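Local coordinates for protein 5-Carboxyvanillate Decarboxylase (Novosphingobium aromaticivorans, PDB 4QRN) that probably catalyses the decarboxylation of 5-carboxyvanillate at a manganese-binding active site of the amidohydrolase type, at residues L36-F44 with M332-Q340; W271-H279 with M291-L302. One frame throughout, in Å; residues are numbered along the deposited sequence. Where two conformers were deposited one is given.

Contact 1 of 2, residues L36-F44 with M332-Q340; sequences LRIATEEAF and MYAMDYPYQ. With MN (manganese (II) ion), chain E; 1DF (4-hydroxy-3-methoxy-5-nitrobenzoic acid), chain F.
Glu41 and Asp336 illustrate how residues far apart in sequence can share one metal ion: Glu41 OE2 and Asp336 OD1 bind the same manganese, the latter at 2.1 Å. The two carboxylates lie side by side with planes 83° apart, and the ion presumably offsets the repulsion between them. His210, a water and two oxygens of the nitrobenzoate inhibitor complete the site, while Tyr208 and Ser311 hold the other oxygen of Glu41 and His263 is the outside partner of the Asp336 carboxylate.

The hydrogen bonds centre on Glu42. Bent back at chi2 (-53°), its chain turns the carboxylate into the 332-340 loop. Glu42 OE2 receives Met335 N (2.9 Å) and Asp336 N (3.2 Å) on its syn side and Glu41 N on the anti side; Tyr337 N reaches Glu42 OE1 (2.9 Å) from above the carboxylate plane. Four backbone amides thus grip one buried group, setting the loop that carries Asp336. Before this group Tyr333 O accepts from both Thr40 N and Thr40 OG1 (2.8 Å); after it Ala43 N donates to Tyr337 O (2.9 Å).

Apolar contact is slighter. Ala43 CB meets the edge of the Tyr339 ring at CE2 (3.8 Å), and that ring lays one face over the inhibitor.

Strand 38-44 borders strand 106-111, and the loop follows strand 331-332, so the contact joins first and last strands of the (beta/alpha)8 barrel and touches strand 306-309 and helices 79-89 and 356-370.

Contact 2 of 2, residues W271-H279 with M291-L302; sequences WLYRLDYMH and MKPLKKTIEGYL. With 1DF (4-hydroxy-3-methoxy-5-nitrobenzoic acid), chain N.
Asp276 meets Ile298 and Glu299 through a chi1 of -97°, well off a staggered value, which turns its carboxylate toward the start of the helix at 298-302. His279, with CG anti to the backbone N (178°), carries its ring past Ile298 CD1 to Leu294 and Met291.

The carboxylate spans two successive amides: Ile298 N donates to Asp276 OD1 (2.8 Å) on the syn lone pair, and Glu299 N to Asp276 OD2 (3.0 Å), also on the syn side but somewhat out of plane. A negative charge at a helix N terminus should be stabilised there. Thr297 supplies the N-cap, its OG1 accepting from Gly300 N (2.9 Å), so the first turn is held both by its own cap and by a neighbouring helix. A water donating to Asp276 OD2 and Glu299 OE1 links these two acids and would ease their repulsion.

Beside the carboxylate, the Ile298 side chain sits as a knob in the hole formed by Leu272, Leu275, Asp276 and His279; its CD1 lies 3.9 Å from Leu275 CB. Leu272 CD1 touches Ile298 CG2 (3.8 Å) and Leu302 CD1 (3.9 Å). At the other end, Leu294 CD1 packs on His279 CE1 (3.5 Å), and a second water lies at the ring edge, 2.7 Å from His279 NE2.

Helices 271-279 and 298-302 run at 131° to each other, with helix 233-248 packing against Leu275, His279 and Tyr301. Arg274 and Tyr273 instead face the second subunit, where Arg274 donates to the inhibitor's nitro group and Tyr273 bonds to Glu345 of that subunit.

Overall arrangement
From the N terminus the chain enters residues 36-44, the first barrel strand; strand 106-111 soon lines up beside it, but the loop of contact 1 closes only when residues 332-340 arrive, after nearly the whole barrel. Contact 2 is nested within it and closes a short loop, joining 271-279 to 291-302 across the 11 residues between them. Their centres are about 29 Å apart, on opposite sides of the chain's centre: contact 1 joins the barrel's ends at the metal, contact 2 two peripheral helices. The dimer brings them together, since Arg274 of the second subunit binds the inhibitor at contact 1, where Gln340 packs on that subunit's Tyr277.

Contact 1 of 2, residues L36-F44 with M332-Q340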
# COMPACT_ATOMS: atom_id res chain seq x y z
N LEU A 36 13.93 28.55 2.60
CA LEU A 36 13.46 28.24 3.94
C LEU A 36 13.08 26.77 3.99
O LEU A 36 12.67 26.20 2.97
CB LEU A 36 12.24 29.08 4.31
CG LEU A 36 12.43 30.58 4.32
CD1 LEU A 36 11.10 31.25 4.65
CD2 LEU A 36 13.51 31.00 5.31
N ARG A 37 13.20 26.16 5.16
CA ARG A 37 12.70 24.80 5.37
C ARG A 37 11.34 24.91 6.06
O ARG A 37 11.27 25.29 7.23
CB ARG A 37 13.66 23.96 6.18
CG ARG A 37 15.05 23.85 5.56
CD ARG A 37 15.89 22.82 6.28
NE ARG A 37 17.30 22.81 5.90
CZ ARG A 37 18.21 23.64 6.39
NH1 ARG A 37 17.87 24.59 7.26
NH2 ARG A 37 19.48 23.50 6.00
N ILE A 38 10.27 24.60 5.32
CA ILE A 38 8.91 24.63 5.83
C ILE A 38 8.43 23.19 5.97
O ILE A 38 8.30 22.48 4.97
CB ILE A 38 7.98 25.45 4.92
CG1 ILE A 38 8.53 26.89 4.77
CG2 ILE A 38 6.55 25.41 5.47
CD1 ILE A 38 7.69 27.80 3.88
N ALA A 39 8.22 22.75 7.21
CA ALA A 39 7.83 21.38 7.49
C ALA A 39 6.30 21.31 7.56
O ALA A 39 5.69 21.98 8.38
CB ALA A 39 8.45 20.93 8.80
N THR A 40 5.69 20.50 6.68
CA THR A 40 4.25 20.58 6.46
C THR A 40 3.39 19.47 7.10
O THR A 40 2.20 19.43 6.79
CB THR A 40 3.95 20.63 4.96
OG1 THR A 40 4.46 19.45 4.33
CG2 THR A 40 4.56 21.87 4.31
N GLU A 41 3.94 18.65 8.01
CA GLU A 41 3.10 17.65 8.67
C GLU A 41 3.58 17.42 10.11
O GLU A 41 4.08 16.36 10.47
CB GLU A 41 3.06 16.31 7.93
CG GLU A 41 1.90 15.41 8.44
CD GLU A 41 2.06 13.96 8.05
OE1 GLU A 41 2.03 13.67 6.84
OE2 GLU A 41 2.21 13.08 8.94
N GLU A 42 3.40 18.43 10.96
CA GLU A 42 4.03 18.47 12.28
C GLU A 42 2.94 18.40 13.34
O GLU A 42 1.89 19.02 13.21
CB GLU A 42 4.88 19.74 12.38
CG GLU A 42 5.69 20.00 11.09
CD GLU A 42 6.54 18.80 10.67
OE1 GLU A 42 7.30 18.30 11.53
OE2 GLU A 42 6.44 18.34 9.49
N ALA A 43 3.17 17.60 14.38
CA ALA A 43 2.11 17.21 15.29
C ALA A 43 2.26 17.83 16.69
O ALA A 43 3.38 18.02 17.19
CB ALA A 43 2.09 15.70 15.43
N PHE A 44 1.11 18.05 17.34
CA PHE A 44 1.09 18.39 18.77
C PHE A 44 -0.08 17.67 19.41
O PHE A 44 -0.97 17.15 18.72
CB PHE A 44 1.00 19.90 19.01
CG PHE A 44 -0.34 20.47 18.70
CD1 PHE A 44 -0.65 20.82 17.39
CD2 PHE A 44 -1.30 20.63 19.69
CE1 PHE A 44 -1.89 21.30 17.04
CE2 PHE A 44 -2.59 21.13 19.34
CZ PHE A 44 -2.87 21.46 18.01
N MET A 332 5.95 18.35 -1.42
CA MET A 332 6.45 19.24 -0.37
C MET A 332 7.20 18.47 0.69
O MET A 332 6.87 17.32 1.01
CB MET A 332 5.24 19.94 0.30
CG MET A 332 4.56 20.93 -0.61
SD MET A 332 3.01 21.57 0.07
CE MET A 332 1.91 20.18 -0.24
N TYR A 333 8.16 19.15 1.30
CA TYR A 333 8.87 18.63 2.45
C TYR A 333 7.98 18.62 3.70
O TYR A 333 7.23 19.56 3.96
CB TYR A 333 10.09 19.52 2.72
CG TYR A 333 10.81 19.15 4.01
CD1 TYR A 333 11.54 17.96 4.10
CD2 TYR A 333 10.73 19.95 5.13
CE1 TYR A 333 12.15 17.59 5.29
CE2 TYR A 333 11.32 19.59 6.32
CZ TYR A 333 12.03 18.40 6.41
OH TYR A 333 12.60 18.08 7.62
N ALA A 334 8.11 17.55 4.48
CA ALA A 334 7.53 17.47 5.83
C ALA A 334 8.46 16.62 6.67
O ALA A 334 9.09 15.67 6.17
CB ALA A 334 6.14 16.84 5.81
N MET A 335 8.51 16.94 7.96
CA MET A 335 9.34 16.21 8.90
C MET A 335 8.58 15.09 9.67
O MET A 335 9.16 14.06 9.97
CB MET A 335 9.99 17.19 9.88
CG MET A 335 10.80 16.52 10.97
SD MET A 335 11.61 17.66 12.08
CE MET A 335 13.14 17.99 11.20
N ASP A 336 7.31 15.33 10.02
CA ASP A 336 6.57 14.42 10.91
C ASP A 336 7.15 14.52 12.33
O ASP A 336 7.14 13.55 13.09
CB ASP A 336 6.54 12.96 10.37
CG ASP A 336 5.12 12.36 10.30
OD1 ASP A 336 4.20 12.82 11.05
OD2 ASP A 336 4.95 11.41 9.49
N TYR A 337 7.58 15.72 12.73
CA TYR A 337 7.97 15.92 14.13
C TYR A 337 6.74 15.70 15.02
O TYR A 337 5.66 16.17 14.68
CB TYR A 337 8.44 17.34 14.29
CG TYR A 337 8.81 17.74 15.70
CD1 TYR A 337 7.87 18.28 16.58
CD2 TYR A 337 10.13 17.60 16.15
CE1 TYR A 337 8.22 18.70 17.85
CE2 TYR A 337 10.50 18.01 17.44
CZ TYR A 337 9.53 18.57 18.28
OH TYR A 337 9.86 19.02 19.54
N PRO A 338 6.87 15.03 16.18
CA PRO A 338 8.10 14.50 16.77
C PRO A 338 8.27 13.00 16.55
O PRO A 338 9.19 12.40 17.12
CB PRO A 338 7.89 14.81 18.26
CG PRO A 338 6.42 14.56 18.46
CD PRO A 338 5.77 15.07 17.17
N TYR A 339 7.37 12.40 15.77
CA TYR A 339 7.44 10.97 15.50
C TYR A 339 8.69 10.56 14.73
O TYR A 339 9.16 9.43 14.85
CB TYR A 339 6.18 10.51 14.77
CG TYR A 339 4.94 10.76 15.61
CD1 TYR A 339 4.63 9.93 16.69
CD2 TYR A 339 4.07 11.81 15.33
CE1 TYR A 339 3.53 10.16 17.49
CE2 TYR A 339 2.96 12.07 16.14
CZ TYR A 339 2.69 11.22 17.20
OH TYR A 339 1.60 11.42 17.99
N GLN A 340 9.20 11.48 13.91
CA GLN A 340 10.37 11.21 13.10
C GLN A 340 11.25 12.47 13.05
O GLN A 340 11.34 13.14 12.02
CB GLN A 340 9.95 10.72 11.72
CG GLN A 340 11.09 10.08 10.95
CD GLN A 340 10.60 9.10 9.90
OE1 GLN A 340 9.46 8.62 9.95
NE2 GLN A 340 11.46 8.82 8.92
MN MN E . 2.12 12.50 11.01
C1 1DF F . 3.28 8.00 14.16
CO1 1DF F . 3.63 8.46 12.92
CO2 1DF F . 2.15 8.56 14.80
CM1 1DF F . 2.87 9.57 12.41
CM2 1DF F . 1.55 9.71 14.33
OM 1DF F . 0.49 10.32 14.94
CZ 1DF F . 1.98 10.32 13.16
CC 1DF F . 3.99 6.88 14.82
CV 1DF F . -0.18 9.60 15.97
O1 1DF F . 5.25 6.72 14.54
O2 1DF F . 3.37 6.17 15.61
O3 1DF F . 1.55 11.49 12.78
N 1DF F . 2.94 9.71 10.91
O11 1DF F . 2.26 10.50 10.32
O22 1DF F . 3.62 8.86 10.28
O HOH W 1 2.06 14.53 11.85

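Contact 2 of 2, residues W271-H279 with M291-L302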
# COMPACT_ATOMS: atom_id res chain seq x y z
N TRP A 271 1.39 3.01 -7.28
CA TRP A 271 0.34 2.14 -7.79
C TRP A 271 -0.39 2.72 -9.01
O TRP A 271 -1.30 2.07 -9.52
CB TRP A 271 -0.72 1.93 -6.72
CG TRP A 271 -0.41 1.00 -5.60
CD1 TRP A 271 -0.42 1.31 -4.27
CD2 TRP A 271 -0.21 -0.41 -5.69
NE1 TRP A 271 -0.22 0.18 -3.52
CE2 TRP A 271 -0.10 -0.89 -4.36
CE3 TRP A 271 -0.18 -1.31 -6.74
CZ2 TRP A 271 0.06 -2.25 -4.08
CZ3 TRP A 271 -0.00 -2.67 -6.46
CH2 TRP A 271 0.10 -3.11 -5.15
N LEU A 272 -0.05 3.93 -9.46
CA LEU A 272 -0.94 4.66 -10.36
C LEU A 272 -1.34 3.88 -11.60
O LEU A 272 -2.51 3.91 -12.00
CB LEU A 272 -0.27 5.96 -10.78
CG LEU A 272 -1.08 6.84 -11.71
CD1 LEU A 272 -2.45 7.23 -11.09
CD2 LEU A 272 -0.24 8.08 -12.05
N TYR A 273 -0.40 3.23 -12.28
CA TYR A 273 -0.74 2.52 -13.51
C TYR A 273 -1.83 1.46 -13.22
O TYR A 273 -2.80 1.34 -13.99
CB TYR A 273 0.51 1.85 -14.10
CG TYR A 273 0.25 1.20 -15.44
CD1 TYR A 273 -0.22 -0.10 -15.53
CD2 TYR A 273 0.45 1.92 -16.63
CE1 TYR A 273 -0.48 -0.67 -16.76
CE2 TYR A 273 0.22 1.35 -17.86
CZ TYR A 273 -0.25 0.06 -17.92
OH TYR A 273 -0.49 -0.49 -19.17
N ARG A 274 -1.64 0.69 -12.15
CA ARG A 274 -2.58 -0.33 -11.74
C ARG A 274 -3.90 0.29 -11.28
O ARG A 274 -4.98 -0.25 -11.58
CB ARG A 274 -1.94 -1.19 -10.68
CG ARG A 274 -2.79 -2.31 -10.13
CD ARG A 274 -1.83 -3.41 -9.72
NE ARG A 274 -2.38 -4.56 -9.02
CZ ARG A 274 -2.89 -5.63 -9.62
NH1 ARG A 274 -3.09 -5.66 -10.95
NH2 ARG A 274 -3.24 -6.68 -8.86
N LEU A 275 -3.86 1.39 -10.55
CA LEU A 275 -5.09 2.06 -10.13
C LEU A 275 -5.95 2.41 -11.34
O LEU A 275 -7.14 2.12 -11.39
CB LEU A 275 -4.80 3.33 -9.33
CG LEU A 275 -4.08 3.16 -8.01
CD1 LEU A 275 -3.83 4.53 -7.37
CD2 LEU A 275 -4.82 2.26 -7.05
N ASP A 276 -5.36 3.09 -12.31
CA ASP A 276 -6.14 3.50 -13.47
C ASP A 276 -6.58 2.31 -14.31
O ASP A 276 -7.73 2.28 -14.76
CB ASP A 276 -5.39 4.53 -14.32
CG ASP A 276 -5.81 5.98 -14.00
OD1 ASP A 276 -7.02 6.22 -13.72
OD2 ASP A 276 -4.95 6.87 -14.05
N TYR A 277 -5.71 1.33 -14.52
CA TYR A 277 -6.09 0.19 -15.33
C TYR A 277 -7.28 -0.53 -14.69
O TYR A 277 -8.27 -0.83 -15.37
CB TYR A 277 -4.92 -0.80 -15.50
CG TYR A 277 -5.29 -1.91 -16.45
CD1 TYR A 277 -5.90 -3.06 -15.99
CD2 TYR A 277 -5.12 -1.76 -17.83
CE1 TYR A 277 -6.31 -4.06 -16.87
CE2 TYR A 277 -5.53 -2.73 -18.71
CZ TYR A 277 -6.13 -3.88 -18.23
OH TYR A 277 -6.54 -4.86 -19.11
N MET A 278 -7.19 -0.82 -13.40
CA MET A 278 -8.24 -1.60 -12.75
C MET A 278 -9.48 -0.77 -12.44
O MET A 278 -10.59 -1.32 -12.45
CB MET A 278 -7.68 -2.32 -11.52
CG MET A 278 -6.68 -3.43 -11.88
SD MET A 278 -7.50 -4.66 -12.93
CE MET A 278 -6.22 -5.88 -13.16
N HIS A 279 -9.31 0.53 -12.22
CA HIS A 279 -10.47 1.39 -12.10
C HIS A 279 -11.27 1.34 -13.41
O HIS A 279 -12.50 1.12 -13.42
CB HIS A 279 -10.06 2.83 -11.80
CG HIS A 279 -11.23 3.75 -11.73
ND1 HIS A 279 -11.46 4.71 -12.68
CD2 HIS A 279 -12.26 3.80 -10.87
CE1 HIS A 279 -12.58 5.35 -12.38
NE2 HIS A 279 -13.08 4.82 -11.28
N MET A 291 -19.03 2.46 -8.24
CA MET A 291 -17.92 2.92 -9.06
C MET A 291 -18.36 3.32 -10.45
O MET A 291 -18.49 2.46 -11.33
CB MET A 291 -16.89 1.79 -9.20
CG MET A 291 -15.53 2.26 -9.44
SD MET A 291 -15.05 3.04 -7.96
CE MET A 291 -13.90 1.86 -7.26
N LYS A 292 -18.56 4.61 -10.67
CA LYS A 292 -19.10 5.10 -11.94
C LYS A 292 -18.12 6.00 -12.68
O LYS A 292 -17.09 6.38 -12.14
CB LYS A 292 -20.42 5.79 -11.66
CG LYS A 292 -21.43 4.82 -11.07
CD LYS A 292 -22.87 5.21 -11.34
CE LYS A 292 -23.82 4.07 -10.95
NZ LYS A 292 -23.44 2.75 -11.56
N PRO A 293 -18.42 6.32 -13.95
CA PRO A 293 -17.45 7.10 -14.73
C PRO A 293 -17.07 8.44 -14.10
O PRO A 293 -17.89 9.16 -13.53
CB PRO A 293 -18.15 7.28 -16.07
CG PRO A 293 -19.03 6.07 -16.17
CD PRO A 293 -19.53 5.83 -14.78
N LEU A 294 -15.79 8.75 -14.22
CA LEU A 294 -15.21 10.00 -13.74
C LEU A 294 -14.81 10.85 -14.92
O LEU A 294 -14.56 10.33 -16.01
CB LEU A 294 -13.97 9.70 -12.90
CG LEU A 294 -14.18 8.79 -11.68
CD1 LEU A 294 -12.85 8.52 -10.98
CD2 LEU A 294 -15.17 9.39 -10.72
N LYS A 295 -14.72 12.15 -14.70
CA LYS A 295 -14.35 13.05 -15.79
C LYS A 295 -12.87 13.01 -16.14
O LYS A 295 -12.51 13.31 -17.27
CB LYS A 295 -14.77 14.49 -15.50
CG LYS A 295 -16.27 14.70 -15.44
CD LYS A 295 -16.60 16.16 -15.16
CE LYS A 295 -18.10 16.36 -15.07
NZ LYS A 295 -18.46 17.71 -14.58
N LYS A 296 -12.04 12.64 -15.17
CA LYS A 296 -10.59 12.51 -15.40
C LYS A 296 -10.15 11.10 -15.01
O LYS A 296 -10.88 10.37 -14.33
CB LYS A 296 -9.76 13.51 -14.58
CG LYS A 296 -10.17 14.95 -14.79
CD LYS A 296 -9.23 15.91 -14.07
CE LYS A 296 -9.54 17.35 -14.45
NZ LYS A 296 -8.53 18.26 -13.90
N THR A 297 -8.96 10.73 -15.44
CA THR A 297 -8.28 9.56 -14.90
C THR A 297 -7.79 9.85 -13.49
O THR A 297 -7.70 11.01 -13.06
CB THR A 297 -7.08 9.18 -15.77
OG1 THR A 297 -6.17 10.29 -15.77
CG2 THR A 297 -7.51 8.87 -17.21
N ILE A 298 -7.44 8.79 -12.78
CA ILE A 298 -6.84 8.96 -11.46
C ILE A 298 -5.55 9.76 -11.59
O ILE A 298 -5.28 10.65 -10.77
CB ILE A 298 -6.64 7.59 -10.76
CG1 ILE A 298 -8.03 6.97 -10.50
CG2 ILE A 298 -5.87 7.77 -9.45
CD1 ILE A 298 -7.99 5.55 -9.99
N GLU A 299 -4.76 9.50 -12.63
CA GLU A 299 -3.58 10.30 -12.90
C GLU A 299 -3.94 11.79 -13.03
O GLU A 299 -3.25 12.67 -12.46
CB GLU A 299 -2.90 9.79 -14.16
CG GLU A 299 -1.71 10.62 -14.55
CD GLU A 299 -0.97 10.03 -15.70
OE1 GLU A 299 -1.57 9.27 -16.48
OE2 GLU A 299 0.23 10.32 -15.82
N GLY A 300 -5.01 12.08 -13.77
CA GLY A 300 -5.45 13.45 -13.91
C GLY A 300 -5.77 14.11 -12.57
O GLY A 300 -5.38 15.26 -12.35
N TYR A 301 -6.45 13.40 -11.69
CA TYR A 301 -6.75 13.97 -10.38
C TYR A 301 -5.49 14.17 -9.56
O TYR A 301 -5.41 15.13 -8.81
CB TYR A 301 -7.77 13.12 -9.59
CG TYR A 301 -9.12 13.06 -10.26
CD1 TYR A 301 -9.87 14.22 -10.46
CD2 TYR A 301 -9.62 11.87 -10.75
CE1 TYR A 301 -11.10 14.17 -11.09
CE2 TYR A 301 -10.83 11.81 -11.39
CZ TYR A 301 -11.57 12.96 -11.57
OH TYR A 301 -12.75 12.86 -12.25
N LEU A 302 -4.52 13.26 -9.67
CA LEU A 302 -3.27 13.49 -8.93
C LEU A 302 -2.60 14.77 -9.38
O LEU A 302 -2.03 15.48 -8.57
CB LEU A 302 -2.30 12.33 -9.08
CG LEU A 302 -2.70 11.02 -8.44
CD1 LEU A 302 -1.54 10.07 -8.59
CD2 LEU A 302 -3.08 11.18 -6.98
C1 1DF N . -7.44 -10.28 -11.10
CO1 1DF N . -6.14 -9.86 -11.26
CO2 1DF N . -7.70 -11.57 -10.64
CM1 1DF N . -5.13 -10.78 -10.95
CM2 1DF N . -6.67 -12.49 -10.51
OM 1DF N . -6.87 -13.78 -10.11
CZ 1DF N . -5.37 -12.12 -10.75
CC 1DF N . -8.56 -9.39 -11.40
CV 1DF N . -8.12 -14.13 -9.60
O1 1DF N . -9.65 -9.58 -10.84
O2 1DF N . -8.43 -8.46 -12.28
O3 1DF N . -4.40 -13.04 -10.84
N 1DF N . -3.79 -10.20 -10.61
O11 1DF N . -2.86 -10.84 -10.19
O22 1DF N . -3.71 -8.95 -10.59
O HOH W 2 -3.21 6.79 -16.04
O HOH W 3 -15.45 5.61 -10.17